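Local coordinates for Cobalt/magnesium transport protein CorA (PDB 4EGW) that mediates influx of magnesium ions as a homopentamer whose pathway is closed at high cytoplasmic magnesium and opens when magnesium is low, at residues T125-S128 with D129-A133; N163-T166 with R167-R171; A215-D218 with V219-L223. All blocks are in the same frame, centred on the assembly; numbering follows the deposited sequence.

Contact 1. Residues T125-S128 with D129-A133; sequences TIHS and DKIKA
His-127 and Ile-131 cross at an angle, with the isoleucine lying over one face of the imidazole ring. Ile-131 CB stands 4.2 Å above the ring plane, displaced toward the ring's rim. Its CG1 comes within 3.5 Å of His-127 ND1. Ile-131 CD1 reaches the base of the histidine, 3.4 Å from His-127 CB. The ring edge has other partners. The ND1 N-H of His-127 points to the backbone O of Asp-129, which lies near the ring plane. This hydrogen bond is very short, 2.5 Å from ND1 to O, and fairly straight at 156°, though its exact length is uncertain at this resolution. It closes a turn just after the strand. With chi1 at 52°, His-127 CG sits between its own backbone N and carbonyl carbon, which swings the ring over the turn. Lys-130 runs alongside the histidine, pointing the same way, and its CE touches His-127 CE1 at the edge, at 3.6 Å. Its chain bends back, and NZ makes a weak bond to Ile-131 O.

The other ring nitrogen, NE2, is hydrogen-bonded to Asp-54, which also bonds Thr-125 OG1, and the ring of Tyr-56 meets the histidine nearly parallel to it. The imidazole is thus gripped at both nitrogens, and its rotation is probably fixed. Within the turn, Ser-128 OG bonds Leu-81 O, and Asp-129 OD2 bonds Thr-112 OG1. The arrangement is a tight strand-to-helix connection of the alpha/beta cytoplasmic domain: strand 122-127 ends, and Ile-131 takes the N-cap position of helix 132-143.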
ATOM      1  N   THR A 125     -12.859  18.422  -0.837  1.00 47.93           N
ATOM      2  CA  THR A 125     -12.428  17.630   0.307  1.00 46.87           C
ATOM      3  C   THR A 125     -12.080  18.580   1.417  1.00 50.19           C
ATOM      4  O   THR A 125     -11.157  19.378   1.290  1.00 56.07           O
ATOM      5  CB  THR A 125     -11.148  16.848   0.025  1.00 41.93           C
ATOM      6  OG1 THR A 125     -10.115  17.761  -0.375  1.00 40.12           O
ATOM      7  CG2 THR A 125     -11.372  15.819  -1.069  1.00 42.83           C
ATOM      8  N   ILE A 126     -12.809  18.490   2.515  1.00 53.12           N
ATOM      9  CA  ILE A 126     -12.587  19.405   3.614  1.00 54.10           C
ATOM     10  C   ILE A 126     -12.186  18.655   4.889  1.00 57.58           C
ATOM     11  O   ILE A 126     -12.866  17.714   5.325  1.00 53.25           O
ATOM     12  CB  ILE A 126     -13.825  20.292   3.839  1.00 53.23           C
ATOM     13  CG1 ILE A 126     -13.538  21.346   4.905  1.00 60.03           C
ATOM     14  CG2 ILE A 126     -15.048  19.449   4.185  1.00 47.25           C
ATOM     15  CD1 ILE A 126     -13.737  22.755   4.400  1.00 63.59           C
ATOM     16  N   HIS A 127     -11.059  19.062   5.465  1.00 55.03           N
ATOM     17  CA  HIS A 127     -10.560  18.416   6.664  1.00 47.18           C
ATOM     18  C   HIS A 127      -9.904  19.391   7.621  1.00 52.84           C
ATOM     19  O   HIS A 127      -9.190  20.299   7.200  1.00 61.02           O
ATOM     20  CB  HIS A 127      -9.596  17.280   6.310  1.00 43.43           C
ATOM     21  CG  HIS A 127      -8.496  17.671   5.372  1.00 49.40           C
ATOM     22  ND1 HIS A 127      -7.184  17.804   5.779  1.00 52.75           N
ATOM     23  CD2 HIS A 127      -8.503  17.925   4.042  1.00 51.23           C
ATOM     24  CE1 HIS A 127      -6.433  18.138   4.744  1.00 49.94           C
ATOM     25  NE2 HIS A 127      -7.208  18.217   3.677  1.00 51.21           N
ATOM     26  N   SER A 128     -10.174  19.210   8.910  1.00 48.03           N
ATOM     27  CA  SER A 128      -9.511  19.969   9.960  1.00 55.96           C
ATOM     28  C   SER A 128      -8.127  19.427  10.320  1.00 67.22           C
ATOM     29  O   SER A 128      -7.267  20.167  10.802  1.00 77.64           O
ATOM     30  CB  SER A 128     -10.391  20.042  11.203  1.00 59.62           C
ATOM     31  OG  SER A 128     -11.587  20.751  10.920  1.00 63.88           O
ATOM     32  N   ASP A 129      -7.921  18.131  10.118  1.00 64.78           N
ATOM     33  CA  ASP A 129      -6.616  17.523  10.363  1.00 63.10           C
ATOM     34  C   ASP A 129      -5.962  17.201   9.029  1.00 60.09           C
ATOM     35  O   ASP A 129      -6.647  16.926   8.046  1.00 62.51           O
ATOM     36  CB  ASP A 129      -6.738  16.246  11.207  1.00 61.19           C
ATOM     37  CG  ASP A 129      -6.495  16.490  12.692  1.00 62.24           C
ATOM     38  OD1 ASP A 129      -5.734  17.414  13.042  1.00 61.63           O
ATOM     39  OD2 ASP A 129      -7.059  15.742  13.519  1.00 65.20           O
ATOM     40  N   LYS A 130      -4.639  17.248   8.977  1.00 54.14           N
ATOM     41  CA  LYS A 130      -3.974  16.849   7.757  1.00 49.79           C
ATOM     42  C   LYS A 130      -4.445  15.445   7.440  1.00 56.13           C
ATOM     43  O   LYS A 130      -4.728  14.650   8.339  1.00 61.15           O
ATOM     44  CB  LYS A 130      -2.462  16.851   7.933  1.00 48.66           C
ATOM     45  CG  LYS A 130      -1.690  17.247   6.682  1.00 63.28           C
ATOM     46  CD  LYS A 130      -2.134  16.494   5.416  1.00 70.52           C
ATOM     47  CE  LYS A 130      -2.949  17.384   4.466  1.00 70.73           C
ATOM     48  NZ  LYS A 130      -2.651  17.138   3.019  1.00 70.26           N
ATOM     49  N   ILE A 131      -4.560  15.151   6.156  1.00 58.93           N
ATOM     50  CA  ILE A 131      -4.882  13.809   5.715  1.00 57.34           C
ATOM     51  C   ILE A 131      -3.837  13.350   4.706  1.00 54.86           C
ATOM     52  O   ILE A 131      -3.705  13.900   3.611  1.00 58.59           O
ATOM     53  CB  ILE A 131      -6.292  13.736   5.140  1.00 58.09           C
ATOM     54  CG1 ILE A 131      -7.266  14.346   6.144  1.00 57.34           C
ATOM     55  CG2 ILE A 131      -6.663  12.290   4.815  1.00 59.50           C
ATOM     56  CD1 ILE A 131      -8.693  14.005   5.879  1.00 54.95           C
ATOM     57  N   LYS A 132      -3.087  12.337   5.101  1.00 58.39           N
ATOM     58  CA  LYS A 132      -1.906  11.940   4.370  1.00 58.12           C
ATOM     59  C   LYS A 132      -2.228  11.734   2.903  1.00 56.74           C
ATOM     60  O   LYS A 132      -1.408  12.005   2.031  1.00 58.37           O
ATOM     61  CB  LYS A 132      -1.358  10.649   4.961  1.00 60.43           C
ATOM     62  CG  LYS A 132       0.098  10.416   4.666  1.00 63.40           C
ATOM     63  CD  LYS A 132       0.975  11.370   5.454  1.00 65.39           C
ATOM     64  CE  LYS A 132       2.123  11.865   4.582  1.00 72.46           C
ATOM     65  NZ  LYS A 132       2.541  10.845   3.570  1.00 75.42           N
ATOM     66  N   ALA A 133      -3.435  11.254   2.637  1.00 52.15           N
ATOM     67  CA  ALA A 133      -3.778  10.804   1.301  1.00 53.25           C
ATOM     68  C   ALA A 133      -3.923  11.958   0.329  1.00 56.14           C
ATOM     69  O   ALA A 133      -3.612  11.818  -0.854  1.00 62.56           O
ATOM     70  CB  ALA A 133      -5.044   9.973   1.335  1.00 56.06           C
TER

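Contact 2. Residues N163-T166 with R167-R171; sequences NEIT and RSYSR
The Glu-164 chain bends at chi2 (-46°) and the Arg-167 chain at chi3 (50°), and these bends bring carboxylate and guanidinium alongside each other, one helical turn apart. The two side chains point the same way. Glu-164 OE2 approaches Arg-167 NE at 3.4 Å in a loose salt bridge. OE2 comes in obliquely to the guanidinium, and the planes of the two groups are 63° apart. Glu-164 OE1 is salt-bridged to Arg-136 NE, so the carboxylate serves two arginines. With an alanine here, Arg-167 NE and Arg-136 NE would probably lose the negative charge they share, though each arginine keeps another partner.

On another side of the helix, Ile-165 and Tyr-169 lie side by side, with Ile-165 CG2 against Tyr-169 CE2 at 3.8 Å. Tyr-169 OH bonds Lys-101 O, and its ring meets Phe-209 edge-to-face. Regular helical bonds tie the backbone, such as Arg-167 N to Asn-163 O at 2.7 Å. Arg-167 NH2 goes on to Ser-170 OG of the second subunit. The chemistry implies a charged face, where Glu-164 probably steadies an arginine used between subunits, and a largely apolar face, Ile-165 and the Tyr-169 ring, turned to strand 96-104 and helix 193-225.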
ATOM      1  N   ASN A 163      -9.515   5.662  -2.029  1.00 39.74           N
ATOM      2  CA  ASN A 163      -8.492   4.658  -2.182  1.00 43.90           C
ATOM      3  C   ASN A 163      -7.221   5.042  -1.452  1.00 52.94           C
ATOM      4  O   ASN A 163      -6.717   4.276  -0.632  1.00 64.80           O
ATOM      5  CB  ASN A 163      -8.164   4.432  -3.645  1.00 44.59           C
ATOM      6  CG  ASN A 163      -7.587   3.066  -3.887  1.00 48.02           C
ATOM      7  OD1 ASN A 163      -7.971   2.093  -3.225  1.00 47.90           O
ATOM      8  ND2 ASN A 163      -6.662   2.975  -4.829  1.00 48.96           N
ATOM      9  N   GLU A 164      -6.687   6.219  -1.759  1.00 45.24           N
ATOM     10  CA  GLU A 164      -5.470   6.657  -1.101  1.00 40.60           C
ATOM     11  C   GLU A 164      -5.642   6.605   0.393  1.00 42.05           C
ATOM     12  O   GLU A 164      -4.731   6.193   1.106  1.00 53.76           O
ATOM     13  CB  GLU A 164      -5.050   8.055  -1.534  1.00 44.71           C
ATOM     14  CG  GLU A 164      -4.119   8.066  -2.732  1.00 45.74           C
ATOM     15  CD  GLU A 164      -2.990   7.055  -2.605  1.00 48.03           C
ATOM     16  OE1 GLU A 164      -2.409   6.939  -1.497  1.00 45.30           O
ATOM     17  OE2 GLU A 164      -2.696   6.371  -3.614  1.00 49.81           O
ATOM     18  N   ILE A 165      -6.808   7.001   0.882  1.00 43.89           N
ATOM     19  CA  ILE A 165      -7.037   6.914   2.310  1.00 44.55           C
ATOM     20  C   ILE A 165      -6.873   5.463   2.685  1.00 46.91           C
ATOM     21  O   ILE A 165      -5.991   5.107   3.465  1.00 45.67           O
ATOM     22  CB  ILE A 165      -8.444   7.357   2.686  1.00 47.33           C
ATOM     23  CG1 ILE A 165      -8.634   8.838   2.371  1.00 45.78           C
ATOM     24  CG2 ILE A 165      -8.711   7.085   4.155  1.00 48.09           C
ATOM     25  CD1 ILE A 165     -10.004   9.347   2.743  1.00 45.11           C
ATOM     26  N   THR A 166      -7.686   4.612   2.067  1.00 47.50           N
ATOM     27  CA  THR A 166      -7.677   3.193   2.403  1.00 45.40           C
ATOM     28  C   THR A 166      -6.250   2.649   2.402  1.00 42.19           C
ATOM     29  O   THR A 166      -5.875   1.835   3.256  1.00 44.31           O
ATOM     30  CB  THR A 166      -8.576   2.385   1.461  1.00 45.73           C
ATOM     31  OG1 THR A 166      -9.900   2.943   1.470  1.00 49.59           O
ATOM     32  CG2 THR A 166      -8.642   0.932   1.910  1.00 39.78           C
ATOM     33  N   ARG A 167      -5.457   3.125   1.449  1.00 37.97           N
ATOM     34  CA  ARG A 167      -4.049   2.766   1.351  1.00 33.56           C
ATOM     35  C   ARG A 167      -3.226   3.304   2.514  1.00 40.65           C
ATOM     36  O   ARG A 167      -2.220   2.702   2.901  1.00 33.12           O
ATOM     37  CB  ARG A 167      -3.480   3.259   0.035  1.00 29.28           C
ATOM     38  CG  ARG A 167      -3.404   2.172  -1.009  1.00 39.44           C
ATOM     39  CD  ARG A 167      -2.837   2.708  -2.320  1.00 52.65           C
ATOM     40  NE  ARG A 167      -1.601   3.463  -2.132  1.00 60.72           N
ATOM     41  CZ  ARG A 167      -0.392   2.997  -2.420  1.00 69.94           C
ATOM     42  NH1 ARG A 167      -0.251   1.773  -2.913  1.00 70.64           N
ATOM     43  NH2 ARG A 167       0.676   3.758  -2.226  1.00 76.20           N
ATOM     44  N   SER A 168      -3.647   4.443   3.063  1.00 49.76           N
ATOM     45  CA  SER A 168      -3.048   4.945   4.298  1.00 51.62           C
ATOM     46  C   SER A 168      -3.195   3.851   5.342  1.00 51.09           C
ATOM     47  O   SER A 168      -2.224   3.407   5.940  1.00 50.68           O
ATOM     48  CB  SER A 168      -3.758   6.214   4.797  1.00 54.58           C
ATOM     49  OG  SER A 168      -3.749   7.259   3.840  1.00 59.69           O
ATOM     50  N   TYR A 169      -4.426   3.407   5.545  1.00 46.90           N
ATOM     51  CA  TYR A 169      -4.703   2.390   6.541  1.00 43.38           C
ATOM     52  C   TYR A 169      -3.867   1.145   6.304  1.00 43.17           C
ATOM     53  O   TYR A 169      -3.239   0.613   7.235  1.00 36.45           O
ATOM     54  CB  TYR A 169      -6.160   1.994   6.474  1.00 40.33           C
ATOM     55  CG  TYR A 169      -7.128   2.934   7.151  1.00 36.54           C
ATOM     56  CD1 TYR A 169      -7.234   2.963   8.529  1.00 38.13           C
ATOM     57  CD2 TYR A 169      -7.982   3.746   6.412  1.00 33.94           C
ATOM     58  CE1 TYR A 169      -8.151   3.789   9.164  1.00 35.90           C
ATOM     59  CE2 TYR A 169      -8.900   4.579   7.041  1.00 31.31           C
ATOM     60  CZ  TYR A 169      -8.979   4.587   8.416  1.00 31.66           C
ATOM     61  OH  TYR A 169      -9.878   5.396   9.060  1.00 34.75           O
ATOM     62  N   SER A 170      -3.880   0.679   5.058  1.00 43.70           N
ATOM     63  CA  SER A 170      -3.240  -0.585   4.702  1.00 38.98           C
ATOM     64  C   SER A 170      -1.743  -0.506   4.909  1.00 42.85           C
ATOM     65  O   SER A 170      -1.092  -1.492   5.251  1.00 48.85           O
ATOM     66  CB  SER A 170      -3.530  -0.966   3.252  1.00 32.06           C
ATOM     67  OG  SER A 170      -2.948  -2.225   2.968  1.00 40.25           O
ATOM     68  N   ARG A 171      -1.198   0.680   4.703  1.00 38.90           N
ATOM     69  CA  ARG A 171       0.221   0.880   4.904  1.00 35.55           C
ATOM     70  C   ARG A 171       0.571   0.679   6.372  1.00 42.64           C
ATOM     71  O   ARG A 171       1.557   0.032   6.712  1.00 52.72           O
ATOM     72  CB  ARG A 171       0.604   2.288   4.467  1.00 34.92           C
ATOM     73  CG  ARG A 171       2.097   2.526   4.447  1.00 41.84           C
ATOM     74  CD  ARG A 171       2.556   3.369   5.627  1.00 42.57           C
ATOM     75  NE  ARG A 171       2.067   4.742   5.544  1.00 49.80           N
ATOM     76  CZ  ARG A 171       2.801   5.818   5.828  1.00 56.93           C
ATOM     77  NH1 ARG A 171       4.066   5.686   6.206  1.00 54.12           N
ATOM     78  NH2 ARG A 171       2.266   7.029   5.726  1.00 62.13           N
TER

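Contact 3. Residues A215-D218 with V219-L223; sequences ANRD and VLVLL
Val-221 lays its CG2 methyl against the backbone carbonyl of Arg-217, 3.1 Å from the O atom. With CG1 anti to the backbone N (chi1 -179°), CG2 is left beside that N, on the side of the Arg-217 carbonyl. Val-221 CG2 also meets Arg-217 CG at 4.3 Å. Val-219 makes the same kind of contact on another side: its CG2 lies 3.4 Å from Ala-215 O. Leu-220 rests its CG near Asn-216 O, at 3.6 Å.

These carbonyls also accept backbone N-H groups four residues on: Val-221 N bonds Arg-217 O at 2.8 Å and Leu-220 N bonds Asn-216 O at 2.9 Å. Leu-222 N bonds Asp-218 O likewise. The bond from Val-219 N to Ala-215 O is weak. Arg-217 and Asp-218 are joined by a salt bridge whose hydrogen bond, NE to OD1, is weak, with the carboxylate carbon at the edge of the guanidinium, in its plane.

Val-219 meets Ile-98 and Tyr-100, while Arg-217 and Val-221 touch Tyr-243. Asn-216 ND2 bonds Lys-101 O. These bonds and contacts are those of an alpha helix, here helix 193-225 of the CorA cytoplasmic domain, set against strand 96-104 and against helices 156-186 and 233-270.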
ATOM      1  N   ALA A 215     -16.854   2.075   9.746  1.00 57.33           N
ATOM      2  CA  ALA A 215     -17.658   3.208   9.296  1.00 54.25           C
ATOM      3  C   ALA A 215     -17.381   3.602   7.838  1.00 60.32           C
ATOM      4  O   ALA A 215     -18.298   3.995   7.107  1.00 66.41           O
ATOM      5  CB  ALA A 215     -17.444   4.390  10.220  1.00 50.15           C
ATOM      6  N   ASN A 216     -16.117   3.511   7.429  1.00 53.07           N
ATOM      7  CA  ASN A 216     -15.744   3.684   6.032  1.00 43.89           C
ATOM      8  C   ASN A 216     -16.418   2.619   5.196  1.00 47.44           C
ATOM      9  O   ASN A 216     -16.997   2.905   4.149  1.00 50.22           O
ATOM     10  CB  ASN A 216     -14.239   3.516   5.863  1.00 40.79           C
ATOM     11  CG  ASN A 216     -13.464   4.761   6.207  1.00 36.63           C
ATOM     12  OD1 ASN A 216     -14.032   5.756   6.656  1.00 31.30           O
ATOM     13  ND2 ASN A 216     -12.146   4.713   6.000  1.00 37.22           N
ATOM     14  N   ARG A 217     -16.329   1.384   5.684  1.00 46.71           N
ATOM     15  CA  ARG A 217     -16.801   0.207   4.970  1.00 44.61           C
ATOM     16  C   ARG A 217     -18.209   0.397   4.461  1.00 51.14           C
ATOM     17  O   ARG A 217     -18.503   0.164   3.290  1.00 56.33           O
ATOM     18  CB  ARG A 217     -16.787  -0.998   5.899  1.00 47.42           C
ATOM     19  CG  ARG A 217     -17.368  -2.256   5.271  1.00 56.02           C
ATOM     20  CD  ARG A 217     -17.620  -3.308   6.334  1.00 57.21           C
ATOM     21  NE  ARG A 217     -18.660  -2.868   7.256  1.00 59.60           N
ATOM     22  CZ  ARG A 217     -18.874  -3.398   8.453  1.00 61.76           C
ATOM     23  NH1 ARG A 217     -18.111  -4.393   8.887  1.00 66.31           N
ATOM     24  NH2 ARG A 217     -19.853  -2.931   9.219  1.00 58.39           N
ATOM     25  N   ASP A 218     -19.083   0.820   5.363  1.00 53.68           N
ATOM     26  CA  ASP A 218     -20.480   1.024   5.029  1.00 57.17           C
ATOM     27  C   ASP A 218     -20.620   2.132   3.993  1.00 57.09           C
ATOM     28  O   ASP A 218     -21.321   1.965   3.002  1.00 60.93           O
ATOM     29  CB  ASP A 218     -21.294   1.315   6.290  1.00 63.09           C
ATOM     30  CG  ASP A 218     -21.417   0.091   7.195  1.00 71.25           C
ATOM     31  OD1 ASP A 218     -21.522  -1.039   6.660  1.00 74.08           O
ATOM     32  OD2 ASP A 218     -21.405   0.252   8.437  1.00 73.48           O
ATOM     33  N   VAL A 219     -19.921   3.245   4.199  1.00 51.61           N
ATOM     34  CA  VAL A 219     -19.907   4.310   3.210  1.00 49.56           C
ATOM     35  C   VAL A 219     -19.652   3.703   1.834  1.00 50.25           C
ATOM     36  O   VAL A 219     -20.395   3.954   0.887  1.00 43.27           O
ATOM     37  CB  VAL A 219     -18.804   5.338   3.517  1.00 50.98           C
ATOM     38  CG1 VAL A 219     -18.480   6.161   2.284  1.00 45.18           C
ATOM     39  CG2 VAL A 219     -19.206   6.228   4.699  1.00 54.56           C
ATOM     40  N   LEU A 220     -18.624   2.863   1.744  1.00 53.65           N
ATOM     41  CA  LEU A 220     -18.269   2.202   0.492  1.00 52.34           C
ATOM     42  C   LEU A 220     -19.324   1.195   0.034  1.00 59.86           C
ATOM     43  O   LEU A 220     -19.545   1.025  -1.167  1.00 62.19           O
ATOM     44  CB  LEU A 220     -16.906   1.524   0.607  1.00 43.45           C
ATOM     45  CG  LEU A 220     -15.731   2.481   0.761  1.00 36.87           C
ATOM     46  CD1 LEU A 220     -14.458   1.736   1.120  1.00 34.98           C
ATOM     47  CD2 LEU A 220     -15.556   3.279  -0.517  1.00 35.58           C
ATOM     48  N   VAL A 221     -19.978   0.522   0.975  1.00 57.27           N
ATOM     49  CA  VAL A 221     -21.074  -0.357   0.585  1.00 53.90           C
ATOM     50  C   VAL A 221     -22.192   0.457  -0.072  1.00 59.76           C
ATOM     51  O   VAL A 221     -22.827  -0.002  -1.027  1.00 61.47           O
ATOM     52  CB  VAL A 221     -21.633  -1.165   1.754  1.00 47.57           C
ATOM     53  CG1 VAL A 221     -22.733  -2.062   1.256  1.00 51.49           C
ATOM     54  CG2 VAL A 221     -20.533  -1.995   2.390  1.00 41.50           C
ATOM     55  N   LEU A 222     -22.421   1.667   0.438  1.00 60.58           N
ATOM     56  CA  LEU A 222     -23.393   2.587  -0.153  1.00 55.49           C
ATOM     57  C   LEU A 222     -22.975   2.958  -1.552  1.00 55.67           C
ATOM     58  O   LEU A 222     -23.713   2.756  -2.504  1.00 63.81           O
ATOM     59  CB  LEU A 222     -23.526   3.859   0.682  1.00 54.30           C
ATOM     60  CG  LEU A 222     -24.432   3.745   1.916  1.00 61.92           C
ATOM     61  CD1 LEU A 222     -24.265   4.941   2.849  1.00 61.10           C
ATOM     62  CD2 LEU A 222     -25.902   3.552   1.519  1.00 67.57           C
ATOM     63  N   LEU A 223     -21.775   3.500  -1.672  1.00 52.30           N
ATOM     64  CA  LEU A 223     -21.288   3.931  -2.967  1.00 46.22           C
ATOM     65  C   LEU A 223     -21.153   2.741  -3.903  1.00 45.41           C
ATOM     66  O   LEU A 223     -21.289   2.879  -5.112  1.00 39.06           O
ATOM     67  CB  LEU A 223     -19.945   4.631  -2.825  1.00 44.10           C
ATOM     68  CG  LEU A 223     -19.914   6.008  -2.162  1.00 43.58           C
ATOM     69  CD1 LEU A 223     -20.466   5.970  -0.773  1.00 41.48           C
ATOM     70  CD2 LEU A 223     -18.482   6.505  -2.122  1.00 49.27           C
TER

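The three contacts come in series along the chain. Contact 1 leads from strand 122-127 of the mixed sheet into helix 132-143, contact 2 lies on helix 156-186 and contact 3 on helix 193-225. The centres of contacts 1 and 2 are about 13 Å apart, and they touch where Ala-133 CB meets Glu-164 CB at 3.5 Å. Contacts 2 and 3 have centres about 15 Å apart and touch through Tyr-169 CE2 and Asn-216 ND2, at 3.4 Å. Contacts 1 and 3 do not touch; their nearest atoms are about 9 Å apart. Contact 2 therefore bridges the other two, joining sheet and helices in the cytoplasmic part of the transporter.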